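Local coordinates for tyrocidine synthetase 3 (PDB 2JGP), which forms peptide bonds in the nonribosomal synthesis of the antibiotic tyrocidine, probably on intermediates held by a phosphopantetheine-bearing carrier domain, at residues R46-M51 with R62-K67; D58-I63 with A74-E79; L207-G210 with Y214-F217; E316-L321 with Y330-A335; E440-T443 with T448-P451. All coordinates share one frame; numbering follows the deposited sequence.

Interaction 1 of 5, residues R46-M51 with R62-K67; sequences RVLSSM and RILFEK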
# COMPACT_ATOMS: atom_id res chain seq x y z
N ARG A 46 25.60 -1.04 22.77
CA ARG A 46 25.71 -0.47 21.42
C ARG A 46 24.40 -0.59 20.63
O ARG A 46 24.06 0.31 19.87
CB ARG A 46 26.84 -1.15 20.63
CG ARG A 46 28.23 -0.77 21.08
CD ARG A 46 29.26 -1.64 20.37
NE ARG A 46 30.62 -1.13 20.49
CZ ARG A 46 31.72 -1.79 20.14
NH1 ARG A 46 31.65 -3.03 19.65
NH2 ARG A 46 32.91 -1.22 20.30
N VAL A 47 23.67 -1.69 20.81
CA VAL A 47 22.36 -1.85 20.18
C VAL A 47 21.39 -0.79 20.70
O VAL A 47 20.66 -0.17 19.92
CB VAL A 47 21.76 -3.26 20.41
CG1 VAL A 47 20.27 -3.29 20.04
CG2 VAL A 47 22.53 -4.30 19.60
N LEU A 48 21.39 -0.58 22.01
CA LEU A 48 20.56 0.45 22.63
C LEU A 48 20.89 1.84 22.07
O LEU A 48 20.00 2.62 21.74
CB LEU A 48 20.74 0.46 24.15
CG LEU A 48 20.45 -0.86 24.88
CD1 LEU A 48 20.61 -0.65 26.38
CD2 LEU A 48 19.07 -1.39 24.55
N SER A 49 22.19 2.12 21.97
CA SER A 49 22.67 3.39 21.42
C SER A 49 22.24 3.58 19.97
O SER A 49 21.78 4.65 19.59
CB SER A 49 24.20 3.47 21.52
OG SER A 49 24.61 3.56 22.87
N SER A 50 22.40 2.53 19.16
CA SER A 50 22.05 2.59 17.73
C SER A 50 20.56 2.83 17.50
O SER A 50 20.19 3.58 16.60
CB SER A 50 22.47 1.32 17.00
OG SER A 50 23.88 1.21 16.97
N MET A 51 19.71 2.17 18.29
CA MET A 51 18.26 2.36 18.18
C MET A 51 17.85 3.76 18.62
O MET A 51 16.92 4.34 18.06
CB MET A 51 17.51 1.31 18.99
CG MET A 51 17.67 -0.11 18.45
SD MET A 51 16.97 -0.32 16.80
CE MET A 51 15.22 -0.18 17.14
N ARG A 62 17.80 -3.50 30.68
CA ARG A 62 17.04 -4.57 31.34
C ARG A 62 16.06 -5.30 30.43
O ARG A 62 15.87 -6.51 30.56
CB ARG A 62 16.27 -4.05 32.56
CG ARG A 62 15.67 -2.65 32.43
CD ARG A 62 16.66 -1.55 32.86
NE ARG A 62 16.12 -0.71 33.93
CZ ARG A 62 16.86 0.01 34.79
NH1 ARG A 62 18.19 0.01 34.72
NH2 ARG A 62 16.26 0.73 35.73
N ILE A 63 15.44 -4.57 29.50
CA ILE A 63 14.49 -5.16 28.57
C ILE A 63 15.17 -6.02 27.50
O ILE A 63 14.65 -7.07 27.13
CB ILE A 63 13.63 -4.07 27.90
CG1 ILE A 63 12.75 -3.36 28.95
CG2 ILE A 63 12.77 -4.66 26.81
CD1 ILE A 63 11.76 -4.28 29.64
N LEU A 64 16.33 -5.59 27.02
CA LEU A 64 17.10 -6.41 26.07
C LEU A 64 17.50 -7.74 26.71
O LEU A 64 17.45 -8.79 26.07
CB LEU A 64 18.34 -5.65 25.58
CG LEU A 64 19.25 -6.37 24.57
CD1 LEU A 64 18.47 -7.06 23.45
CD2 LEU A 64 20.27 -5.40 23.99
N PHE A 65 17.90 -7.69 27.98
CA PHE A 65 18.18 -8.93 28.71
C PHE A 65 16.92 -9.78 28.87
O PHE A 65 16.95 -10.99 28.66
CB PHE A 65 18.78 -8.61 30.08
CG PHE A 65 20.27 -8.38 30.06
CD1 PHE A 65 20.81 -7.18 30.49
CD2 PHE A 65 21.12 -9.38 29.61
CE1 PHE A 65 22.20 -6.98 30.49
CE2 PHE A 65 22.50 -9.18 29.60
CZ PHE A 65 23.04 -7.98 30.03
N GLU A 66 15.83 -9.12 29.23
CA GLU A 66 14.55 -9.78 29.48
C GLU A 66 13.93 -10.32 28.19
O GLU A 66 13.34 -11.40 28.19
CB GLU A 66 13.60 -8.79 30.14
CG GLU A 66 12.26 -9.34 30.59
CD GLU A 66 11.42 -8.29 31.29
OE1 GLU A 66 11.90 -7.72 32.29
OE2 GLU A 66 10.29 -8.02 30.83
N LYS A 67 14.09 -9.58 27.10
CA LYS A 67 13.49 -9.90 25.81
C LYS A 67 14.61 -10.03 24.77
O LYS A 67 14.78 -9.15 23.93
CB LYS A 67 12.52 -8.79 25.38
CG LYS A 67 11.52 -8.35 26.44
CD LYS A 67 10.37 -9.33 26.62
CE LYS A 67 9.19 -8.66 27.32
NZ LYS A 67 7.98 -9.51 27.25

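Interaction 2 of 5, residues D58-I63 with A74-E79; sequences DIPLRI and AAFIEE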
# COMPACT_ATOMS: atom_id res chain seq x y z
N ASP A 58 14.12 4.50 23.02
CA ASP A 58 14.98 4.24 24.16
C ASP A 58 14.59 2.90 24.78
O ASP A 58 13.55 2.79 25.43
CB ASP A 58 14.85 5.38 25.17
CG ASP A 58 15.29 6.72 24.59
OD1 ASP A 58 16.33 6.77 23.90
OD2 ASP A 58 14.59 7.73 24.82
N ILE A 59 15.42 1.89 24.54
CA ILE A 59 15.18 0.55 25.04
C ILE A 59 16.03 0.36 26.29
O ILE A 59 17.26 0.43 26.20
CB ILE A 59 15.59 -0.52 24.00
CG1 ILE A 59 14.80 -0.36 22.70
CG2 ILE A 59 15.39 -1.92 24.56
CD1 ILE A 59 15.36 -1.19 21.55
N PRO A 60 15.39 0.14 27.46
CA PRO A 60 16.20 -0.08 28.65
C PRO A 60 17.05 -1.32 28.49
O PRO A 60 16.61 -2.29 27.87
CB PRO A 60 15.15 -0.28 29.76
CG PRO A 60 13.89 0.29 29.21
CD PRO A 60 13.95 0.07 27.74
N LEU A 61 18.26 -1.31 29.04
CA LEU A 61 19.14 -2.48 28.93
C LEU A 61 18.48 -3.70 29.55
O LEU A 61 18.57 -4.80 29.01
CB LEU A 61 20.49 -2.20 29.59
CG LEU A 61 21.57 -3.27 29.42
CD1 LEU A 61 21.85 -3.53 27.94
CD2 LEU A 61 22.85 -2.86 30.15
N ARG A 62 17.80 -3.50 30.68
CA ARG A 62 17.04 -4.57 31.34
C ARG A 62 16.06 -5.30 30.43
O ARG A 62 15.87 -6.51 30.56
CB ARG A 62 16.27 -4.05 32.56
CG ARG A 62 15.67 -2.65 32.43
CD ARG A 62 16.66 -1.55 32.86
NE ARG A 62 16.12 -0.71 33.93
CZ ARG A 62 16.86 0.01 34.79
NH1 ARG A 62 18.19 0.01 34.72
NH2 ARG A 62 16.26 0.73 35.73
N ILE A 63 15.44 -4.57 29.50
CA ILE A 63 14.49 -5.16 28.57
C ILE A 63 15.17 -6.02 27.50
O ILE A 63 14.65 -7.07 27.13
CB ILE A 63 13.63 -4.07 27.90
CG1 ILE A 63 12.75 -3.36 28.95
CG2 ILE A 63 12.77 -4.66 26.81
CD1 ILE A 63 11.76 -4.28 29.64
N ALA A 74 10.91 -6.51 19.45
CA ALA A 74 10.00 -5.79 18.54
C ALA A 74 8.61 -5.63 19.14
O ALA A 74 8.02 -4.56 19.08
CB ALA A 74 9.92 -6.48 17.19
N ALA A 75 8.08 -6.71 19.72
CA ALA A 75 6.79 -6.67 20.40
C ALA A 75 6.79 -5.64 21.54
O ALA A 75 5.83 -4.89 21.71
CB ALA A 75 6.42 -8.06 20.94
N PHE A 76 7.86 -5.62 22.32
CA PHE A 76 8.00 -4.63 23.39
C PHE A 76 7.90 -3.20 22.84
O PHE A 76 7.17 -2.37 23.40
CB PHE A 76 9.32 -4.81 24.14
CG PHE A 76 9.65 -3.67 25.06
CD1 PHE A 76 9.16 -3.64 26.35
CD2 PHE A 76 10.45 -2.62 24.62
CE1 PHE A 76 9.47 -2.58 27.19
CE2 PHE A 76 10.76 -1.55 25.46
CZ PHE A 76 10.27 -1.54 26.75
N ILE A 77 8.62 -2.92 21.76
CA ILE A 77 8.61 -1.58 21.16
C ILE A 77 7.21 -1.23 20.66
O ILE A 77 6.75 -0.10 20.83
CB ILE A 77 9.60 -1.44 19.99
CG1 ILE A 77 11.04 -1.64 20.46
CG2 ILE A 77 9.46 -0.06 19.32
CD1 ILE A 77 12.04 -1.67 19.31
N GLU A 78 6.54 -2.20 20.05
CA GLU A 78 5.16 -2.01 19.56
C GLU A 78 4.17 -1.66 20.66
O GLU A 78 3.19 -0.95 20.43
CB GLU A 78 4.67 -3.27 18.85
CG GLU A 78 5.29 -3.50 17.49
CD GLU A 78 5.12 -4.92 16.98
OE1 GLU A 78 4.61 -5.79 17.73
OE2 GLU A 78 5.51 -5.17 15.83
N GLU A 79 4.40 -2.20 21.85
CA GLU A 79 3.46 -2.08 22.96
C GLU A 79 3.83 -0.96 23.93
O GLU A 79 3.11 -0.74 24.92
CB GLU A 79 3.36 -3.42 23.69
CG GLU A 79 2.72 -4.51 22.82
CD GLU A 79 3.00 -5.92 23.30
OE1 GLU A 79 3.01 -6.83 22.44
OE2 GLU A 79 3.22 -6.13 24.51

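Interaction 3 of 5, residues L207-G210 with Y214-F217; sequences LKIG and YVLF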
# COMPACT_ATOMS: atom_id res chain seq x y z
N LEU A 207 -30.40 0.98 -6.11
CA LEU A 207 -31.21 0.90 -7.32
C LEU A 207 -31.84 -0.48 -7.42
O LEU A 207 -31.14 -1.47 -7.58
CB LEU A 207 -30.34 1.15 -8.56
CG LEU A 207 -29.40 2.35 -8.52
CD1 LEU A 207 -28.48 2.32 -9.74
CD2 LEU A 207 -30.20 3.65 -8.46
N LYS A 208 -33.17 -0.52 -7.32
CA LYS A 208 -33.93 -1.74 -7.55
C LYS A 208 -34.06 -1.96 -9.05
O LYS A 208 -34.70 -1.16 -9.74
CB LYS A 208 -35.32 -1.63 -6.91
CG LYS A 208 -36.20 -2.86 -7.07
CD LYS A 208 -37.34 -2.87 -6.06
CE LYS A 208 -38.07 -4.21 -6.01
NZ LYS A 208 -39.38 -4.17 -6.72
N ILE A 209 -33.44 -3.03 -9.54
CA ILE A 209 -33.46 -3.36 -10.97
C ILE A 209 -34.40 -4.51 -11.29
O ILE A 209 -34.66 -4.81 -12.46
CB ILE A 209 -32.03 -3.66 -11.51
CG1 ILE A 209 -31.44 -4.93 -10.89
CG2 ILE A 209 -31.12 -2.48 -11.25
CD1 ILE A 209 -30.09 -5.33 -11.46
N GLY A 210 -34.93 -5.14 -10.25
CA GLY A 210 -35.90 -6.21 -10.42
C GLY A 210 -36.44 -6.72 -9.10
O GLY A 210 -35.88 -6.44 -8.03
N TYR A 214 -31.05 -5.83 -6.77
CA TYR A 214 -30.66 -4.46 -6.48
C TYR A 214 -29.21 -4.22 -6.87
O TYR A 214 -28.39 -5.14 -6.85
CB TYR A 214 -30.82 -4.17 -4.98
CG TYR A 214 -32.20 -4.42 -4.42
CD1 TYR A 214 -32.57 -5.67 -3.95
CD2 TYR A 214 -33.13 -3.39 -4.32
CE1 TYR A 214 -33.84 -5.90 -3.42
CE2 TYR A 214 -34.39 -3.60 -3.79
CZ TYR A 214 -34.74 -4.86 -3.34
OH TYR A 214 -35.99 -5.07 -2.82
N VAL A 215 -28.89 -2.98 -7.22
CA VAL A 215 -27.50 -2.55 -7.35
C VAL A 215 -27.22 -1.49 -6.30
O VAL A 215 -27.91 -0.47 -6.24
CB VAL A 215 -27.19 -1.97 -8.75
CG1 VAL A 215 -25.76 -1.43 -8.80
CG2 VAL A 215 -27.40 -3.04 -9.80
N LEU A 216 -26.23 -1.75 -5.44
CA LEU A 216 -25.81 -0.79 -4.43
C LEU A 216 -24.64 0.01 -4.96
O LEU A 216 -23.56 -0.53 -5.18
CB LEU A 216 -25.42 -1.50 -3.13
CG LEU A 216 -25.09 -0.61 -1.93
CD1 LEU A 216 -26.33 0.17 -1.48
CD2 LEU A 216 -24.55 -1.46 -0.79
N PHE A 217 -24.86 1.31 -5.17
CA PHE A 217 -23.79 2.21 -5.59
C PHE A 217 -23.28 2.98 -4.38
O PHE A 217 -24.06 3.63 -3.68
CB PHE A 217 -24.30 3.18 -6.65
CG PHE A 217 -23.34 4.29 -6.96
CD1 PHE A 217 -22.35 4.12 -7.91
CD2 PHE A 217 -23.42 5.51 -6.28
CE1 PHE A 217 -21.44 5.15 -8.18
CE2 PHE A 217 -22.52 6.53 -6.55
CZ PHE A 217 -21.53 6.35 -7.50

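Interaction 4 of 5, residues E316-L321 with Y330-A335; sequences EGLHQL and YMVLLA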
# COMPACT_ATOMS: atom_id res chain seq x y z
N GLU A 316 4.15 -22.73 -7.39
CA GLU A 316 4.74 -23.51 -6.30
C GLU A 316 6.27 -23.37 -6.27
O GLU A 316 6.86 -23.24 -5.21
CB GLU A 316 4.36 -24.98 -6.44
CG GLU A 316 4.68 -25.81 -5.22
CD GLU A 316 4.32 -27.27 -5.40
OE1 GLU A 316 3.59 -27.80 -4.53
OE2 GLU A 316 4.77 -27.88 -6.39
N GLY A 317 6.89 -23.39 -7.44
CA GLY A 317 8.34 -23.22 -7.54
C GLY A 317 8.81 -21.87 -7.03
O GLY A 317 9.83 -21.78 -6.36
N LEU A 318 8.04 -20.82 -7.34
CA LEU A 318 8.36 -19.48 -6.86
C LEU A 318 8.27 -19.40 -5.34
O LEU A 318 9.14 -18.82 -4.69
CB LEU A 318 7.44 -18.44 -7.53
CG LEU A 318 7.69 -18.26 -9.03
CD1 LEU A 318 6.56 -17.46 -9.69
CD2 LEU A 318 9.03 -17.58 -9.27
N HIS A 319 7.22 -20.00 -4.78
CA HIS A 319 7.09 -20.11 -3.31
C HIS A 319 8.30 -20.81 -2.70
O HIS A 319 8.85 -20.34 -1.70
CB HIS A 319 5.81 -20.85 -2.92
CG HIS A 319 4.60 -19.97 -2.87
ND1 HIS A 319 4.40 -19.04 -1.87
CD2 HIS A 319 3.53 -19.88 -3.70
CE1 HIS A 319 3.25 -18.41 -2.09
NE2 HIS A 319 2.71 -18.90 -3.19
N GLN A 320 8.72 -21.93 -3.29
CA GLN A 320 9.86 -22.68 -2.77
C GLN A 320 11.17 -21.91 -2.94
O GLN A 320 12.05 -21.99 -2.08
CB GLN A 320 9.95 -24.06 -3.43
CG GLN A 320 8.78 -24.98 -3.11
CD GLN A 320 8.87 -25.64 -1.73
OE1 GLN A 320 9.66 -25.23 -0.87
NE2 GLN A 320 8.06 -26.67 -1.51
N LEU A 321 11.30 -21.15 -4.03
CA LEU A 321 12.48 -20.31 -4.23
C LEU A 321 12.59 -19.25 -3.14
O LEU A 321 13.68 -18.99 -2.61
CB LEU A 321 12.46 -19.63 -5.61
CG LEU A 321 13.62 -18.67 -5.88
CD1 LEU A 321 14.96 -19.38 -5.79
CD2 LEU A 321 13.46 -17.98 -7.22
N TYR A 330 6.71 -11.97 -2.54
CA TYR A 330 6.72 -10.58 -2.97
C TYR A 330 8.10 -10.15 -3.50
O TYR A 330 8.20 -9.58 -4.58
CB TYR A 330 6.32 -9.67 -1.80
CG TYR A 330 6.27 -8.21 -2.14
CD1 TYR A 330 5.06 -7.60 -2.45
CD2 TYR A 330 7.42 -7.43 -2.15
CE1 TYR A 330 4.99 -6.26 -2.77
CE2 TYR A 330 7.37 -6.09 -2.46
CZ TYR A 330 6.15 -5.51 -2.77
OH TYR A 330 6.09 -4.18 -3.08
N MET A 331 9.14 -10.43 -2.72
CA MET A 331 10.50 -10.03 -3.10
C MET A 331 11.00 -10.74 -4.36
O MET A 331 11.66 -10.13 -5.19
CB MET A 331 11.48 -10.30 -1.95
CG MET A 331 11.33 -9.37 -0.75
SD MET A 331 12.31 -10.00 0.63
CE MET A 331 11.78 -8.92 1.96
N VAL A 332 10.71 -12.03 -4.47
CA VAL A 332 11.13 -12.83 -5.62
C VAL A 332 10.51 -12.25 -6.89
O VAL A 332 11.20 -12.00 -7.88
CB VAL A 332 10.70 -14.31 -5.46
CG1 VAL A 332 10.90 -15.09 -6.76
CG2 VAL A 332 11.46 -14.96 -4.29
N LEU A 333 9.21 -12.00 -6.84
CA LEU A 333 8.48 -11.42 -7.98
C LEU A 333 8.95 -10.01 -8.32
O LEU A 333 9.09 -9.66 -9.50
CB LEU A 333 6.98 -11.42 -7.69
CG LEU A 333 6.32 -12.77 -7.47
CD1 LEU A 333 4.87 -12.57 -7.05
CD2 LEU A 333 6.42 -13.64 -8.70
N LEU A 334 9.20 -9.18 -7.31
CA LEU A 334 9.74 -7.84 -7.54
C LEU A 334 11.10 -7.94 -8.20
O LEU A 334 11.42 -7.17 -9.12
CB LEU A 334 9.84 -7.05 -6.23
CG LEU A 334 10.47 -5.65 -6.33
CD1 LEU A 334 9.70 -4.76 -7.33
CD2 LEU A 334 10.51 -5.01 -4.95
N ALA A 335 11.92 -8.87 -7.73
CA ALA A 335 13.23 -9.12 -8.31
C ALA A 335 13.09 -9.53 -9.78
O ALA A 335 13.77 -8.99 -10.64
CB ALA A 335 13.96 -10.20 -7.51

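Interaction 5 of 5, residues E440-T443 with T448-P451; sequences EVMT and TLAP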
# COMPACT_ATOMS: atom_id res chain seq x y z
N GLU A 440 -15.59 -13.60 -4.56
CA GLU A 440 -16.59 -13.04 -5.48
C GLU A 440 -17.99 -12.97 -4.86
O GLU A 440 -18.89 -12.35 -5.44
CB GLU A 440 -16.63 -13.85 -6.78
CG GLU A 440 -15.31 -13.87 -7.54
CD GLU A 440 -15.43 -14.41 -8.96
OE1 GLU A 440 -16.55 -14.82 -9.37
OE2 GLU A 440 -14.41 -14.43 -9.68
N VAL A 441 -18.18 -13.59 -3.70
CA VAL A 441 -19.46 -13.53 -2.97
C VAL A 441 -19.30 -13.87 -1.48
O VAL A 441 -18.93 -14.99 -1.13
CB VAL A 441 -20.52 -14.47 -3.61
CG1 VAL A 441 -19.95 -15.87 -3.82
CG2 VAL A 441 -21.79 -14.51 -2.76
N MET A 442 -19.59 -12.89 -0.62
CA MET A 442 -19.45 -13.06 0.84
C MET A 442 -20.79 -13.34 1.54
O MET A 442 -20.80 -13.79 2.68
CB MET A 442 -18.74 -11.86 1.47
CG MET A 442 -19.52 -10.55 1.46
SD MET A 442 -18.49 -9.16 1.97
CE MET A 442 -17.37 -9.03 0.58
N THR A 443 -21.89 -13.04 0.85
CA THR A 443 -23.25 -13.48 1.24
C THR A 443 -23.85 -12.80 2.49
O THR A 443 -23.14 -12.33 3.38
CB THR A 443 -23.34 -15.02 1.43
OG1 THR A 443 -22.68 -15.42 2.64
CG2 THR A 443 -22.72 -15.76 0.24
N THR A 448 -27.44 -12.60 -1.74
CA THR A 448 -26.13 -12.96 -2.29
C THR A 448 -25.49 -11.74 -2.94
O THR A 448 -26.12 -11.06 -3.76
CB THR A 448 -26.25 -14.08 -3.34
OG1 THR A 448 -27.12 -13.66 -4.40
CG2 THR A 448 -26.81 -15.35 -2.71
N LEU A 449 -24.24 -11.46 -2.58
CA LEU A 449 -23.54 -10.27 -3.03
C LEU A 449 -22.52 -10.60 -4.11
O LEU A 449 -21.79 -11.59 -4.00
CB LEU A 449 -22.82 -9.62 -1.84
CG LEU A 449 -23.63 -9.45 -0.56
CD1 LEU A 449 -22.78 -8.78 0.52
CD2 LEU A 449 -24.90 -8.65 -0.81
N ALA A 450 -22.47 -9.78 -5.16
CA ALA A 450 -21.54 -10.00 -6.27
C ALA A 450 -21.27 -8.70 -7.02
O ALA A 450 -21.99 -7.72 -6.84
CB ALA A 450 -22.09 -11.06 -7.21
N PRO A 451 -20.22 -8.69 -7.87
CA PRO A 451 -19.94 -7.51 -8.70
C PRO A 451 -21.04 -7.22 -9.72
O PRO A 451 -21.73 -8.14 -10.16
CB PRO A 451 -18.64 -7.89 -9.42
CG PRO A 451 -18.06 -9.00 -8.63
CD PRO A 451 -19.23 -9.75 -8.09

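Interaction 1 of 5, residues R46-M51 with R62-K67
No flat group takes part where Leu64 meets Val47 and Leu48; all three are branched aliphatic side chains. The one aromatic ring in 62-67, that of Phe65, turns elsewhere and meets Phe35 with the two ring planes nearly parallel. The contact between the helices runs through a single methyl, CD2 of Leu64. This methyl lies 4.2 Å from CD2 of Leu48 and 4.4 Å from CB of Val47. Leu64 holds CG anti to its backbone N (chi1 -180°), which sends the branch straight across to the other helix. Val47 faces it from CB onward. Leu48 starts off to one side and reaches over with its CD2 methyl. Both distances are loose, and only 104 Å² is buried between the segments. Other parts of the domain complete the packing. Val47 also touches Trp19 of helix 10-23 and Phe34, while Leu64 also touches Leu73 of helix 70-79. The contact forms part of the hydrophobic interior of the small helical bundle typical of peptidyl carrier domains, in which helix 41-55 packs against the short helix 61-66.

Interaction 2 of 5, residues D58-I63 with A74-E79
Ile63 lays its CG2 methyl over one face of the Phe76 ring. The methyl sits 3.6 Å from the ring centroid and only 6° off the ring normal, a well-centred CH-pi contact. The rest of the side chain continues on the same side of the ring, past its CE1-CZ rim. Ile63 CG1 comes within 3.8 Å of Phe76 CZ, and Ile63 CD1 lies 3.8 Å from Phe76 CE1. Phe76 reaches Ile63 because its CG stands anti to the backbone N (chi1 168°), and the ring is turned almost square to the CA-CB-CG plane (chi2 86°). Pro60 comes obliquely to the far end of the ring, with its CD 4.1 Å from Phe76 CZ. Deeper in, Ile59 and Ile77 cross at about a right angle and meet by their CD1 methyls at 4.0 Å.

A second shell holds these groups in place. Pro60 is the N-cap residue of helix 61-66, so its position is tied to the start of the helix that carries Ile63. Leu73 packs on both Ile59 and Ile63. Met51 and Leu48 of helix 41-55 press on Ile59, and Trp11 of helix 10-23 backs Ile77. Farther along helix 70-79, the carbonyl of Glu78 is hydrogen-bonded to His361 NE2 of the condensation domain, a bond that links the two domains.

The chemistry is dispersion plus one CH-pi contact. It implies that helix 70-79 is held to this part of the carrier domain by shape and apolar burial, with no polar bond between the two segments.

Interaction 3 of 5, residues L207-G210 with Y214-F217
Leu207 and Val215 form a hydrogen-bonded antiparallel pair in the beta hairpin of strands 202-210 and 213-220. Val215 N gives its proton to Leu207 O at 2.7 Å, in the carbonyl plane and nearly straight (167° at the hydrogen). The return bond, Leu207 N to Val215 O, is 2.9 Å long, and its donor is tilted a little from the carbonyl plane. Lys208 and Tyr214 are the next, non-hydrogen-bonded pair. Beyond them Ile209 and Gly210 both face the residue just before Tyr214, a classic beta bulge near the turn.

Lys208 and Tyr214 share one face of the sheet. The lysine chain sets off anti to its backbone nitrogen (chi1 -179°) and runs beside the phenol, with CD 3.8 Å from Tyr214 CE2. The tyrosine OH also makes a weak hydrogen bond to Lys130 O. On the other face Leu207 and Val215 point out together.

The hairpin belongs to the mixed sheet of the condensation domain. Strand 174-177 flanks it on one side and strand 123-129 on the other. Strand 213-220 leads directly into the HHxxxDG signature sequence of this family. At the bulge end, the Ile209 side chain crosses that of Val215 at a slant, with its CD1 3.9 Å from Val215 CG2.

Interaction 4 of 5, residues E316-L321 with Y330-A335
Leu318 points its CB toward helix 330-335 and meets that helix with both branches. From CB the chain passes to CG, which lies beside the backbone N (chi1 -68°), and from there the two methyls fork to Val332 and Leu333. CD1 reaches CD2 of Leu333 at 3.9 Å, and these two side chains cross at about a right angle. CD2 meets CG1 of Val332 at 4.0 Å in a more slanting approach. One leucine thus straddles two consecutive residues of the other helix.

Leu321, almost a turn further on, joins from the same helix face. Its CD2 lies 3.9 Å from Val332 CG1. That valine methyl is therefore shared, with a leucine methyl from each of Leu318 and Leu321 against it. Val332 holds CG1 anti to its backbone N (chi1 170°), which directs the methyl at the two leucines.

All four side chains are buried and apolar. The short helix segments run 9.5 Å apart at closest approach with their directions 107° apart, so they cross steeply and touch over a small patch.

The patch lies in the condensation domain, where helices 312-325 and 329-345 follow one another in the chain. Helix 489-508 packs on it through Ile506 and Val507 at Leu318, Ile506 at Leu321 and Phe499 at Leu333. Strand 430-435 meets Leu333 from the sheet with Phe432 and Phe434.

Interaction 5 of 5, residues E440-T443 with T448-P451
Leu449 O is the polar atom on which Val441 crowds, although no conventional hydrogen bond joins 440-443 to 448-451. Val441 CA approaches it at 3.2 Å in a CA-H...O contact, with 132° at the hydrogen. The valine side chain presses on the same oxygen, with CB also 3.2 Å away. Its CG2 branch is anti to the backbone N and packs equally close. Glu440 O stands 3.3 Å from Leu449 O. Both are acceptors, so this approach is not a bond and is probably mildly unfavourable.

Glu440 O also lies beside the next residues of the strand, 3.6 Å from Ala450 CA and 3.7 Å from Pro451 CD. The two chains therefore run side by side in roughly opposite directions without the bonding of a regular ladder. Thr443 N and Leu449 N are buried by the contact and have no partner in the model.

The apolar part is carried by Met442 and Leu449. Met442 CG meets Leu449 CD1 at 3.8 Å, and the two side chains are inclined to each other. The methionine places CG between its backbone N and carbonyl carbon (chi1 69°), and its chain bends again at the sulfur.

Strand 447-451 is an outer strand of the five-stranded sheet in the condensation domain. It pairs with strand 123-129, where Thr448 bonds to Glu128 and Ala450 to Leu126. Leu449 packs on Met125 and Ile127 of that strand. Val238 of helix 227-241 meets both Leu449 and Met442, and Leu234 adds to the methionine side.

In the fold
From the N terminus, interactions 1 and 2 come first and run on from one another, overlapping at Arg62 and Ile63. The second opens on the stretch where the first closes. They share helix 61-66, touch each other directly, and together tie three helices of the carrier domain. The other three follow in series within the condensation domain, each closing a short loop. Interaction 3 closes a beta hairpin. Interaction 4 joins two successive helices, about 42 Å from it between centres. Interaction 5 folds a loop back on the strand that follows it. Interactions 3 and 5 reach the same sheet, with centres about 14 Å apart. The centre of interaction 1 lies about 59 Å from that of interaction 3.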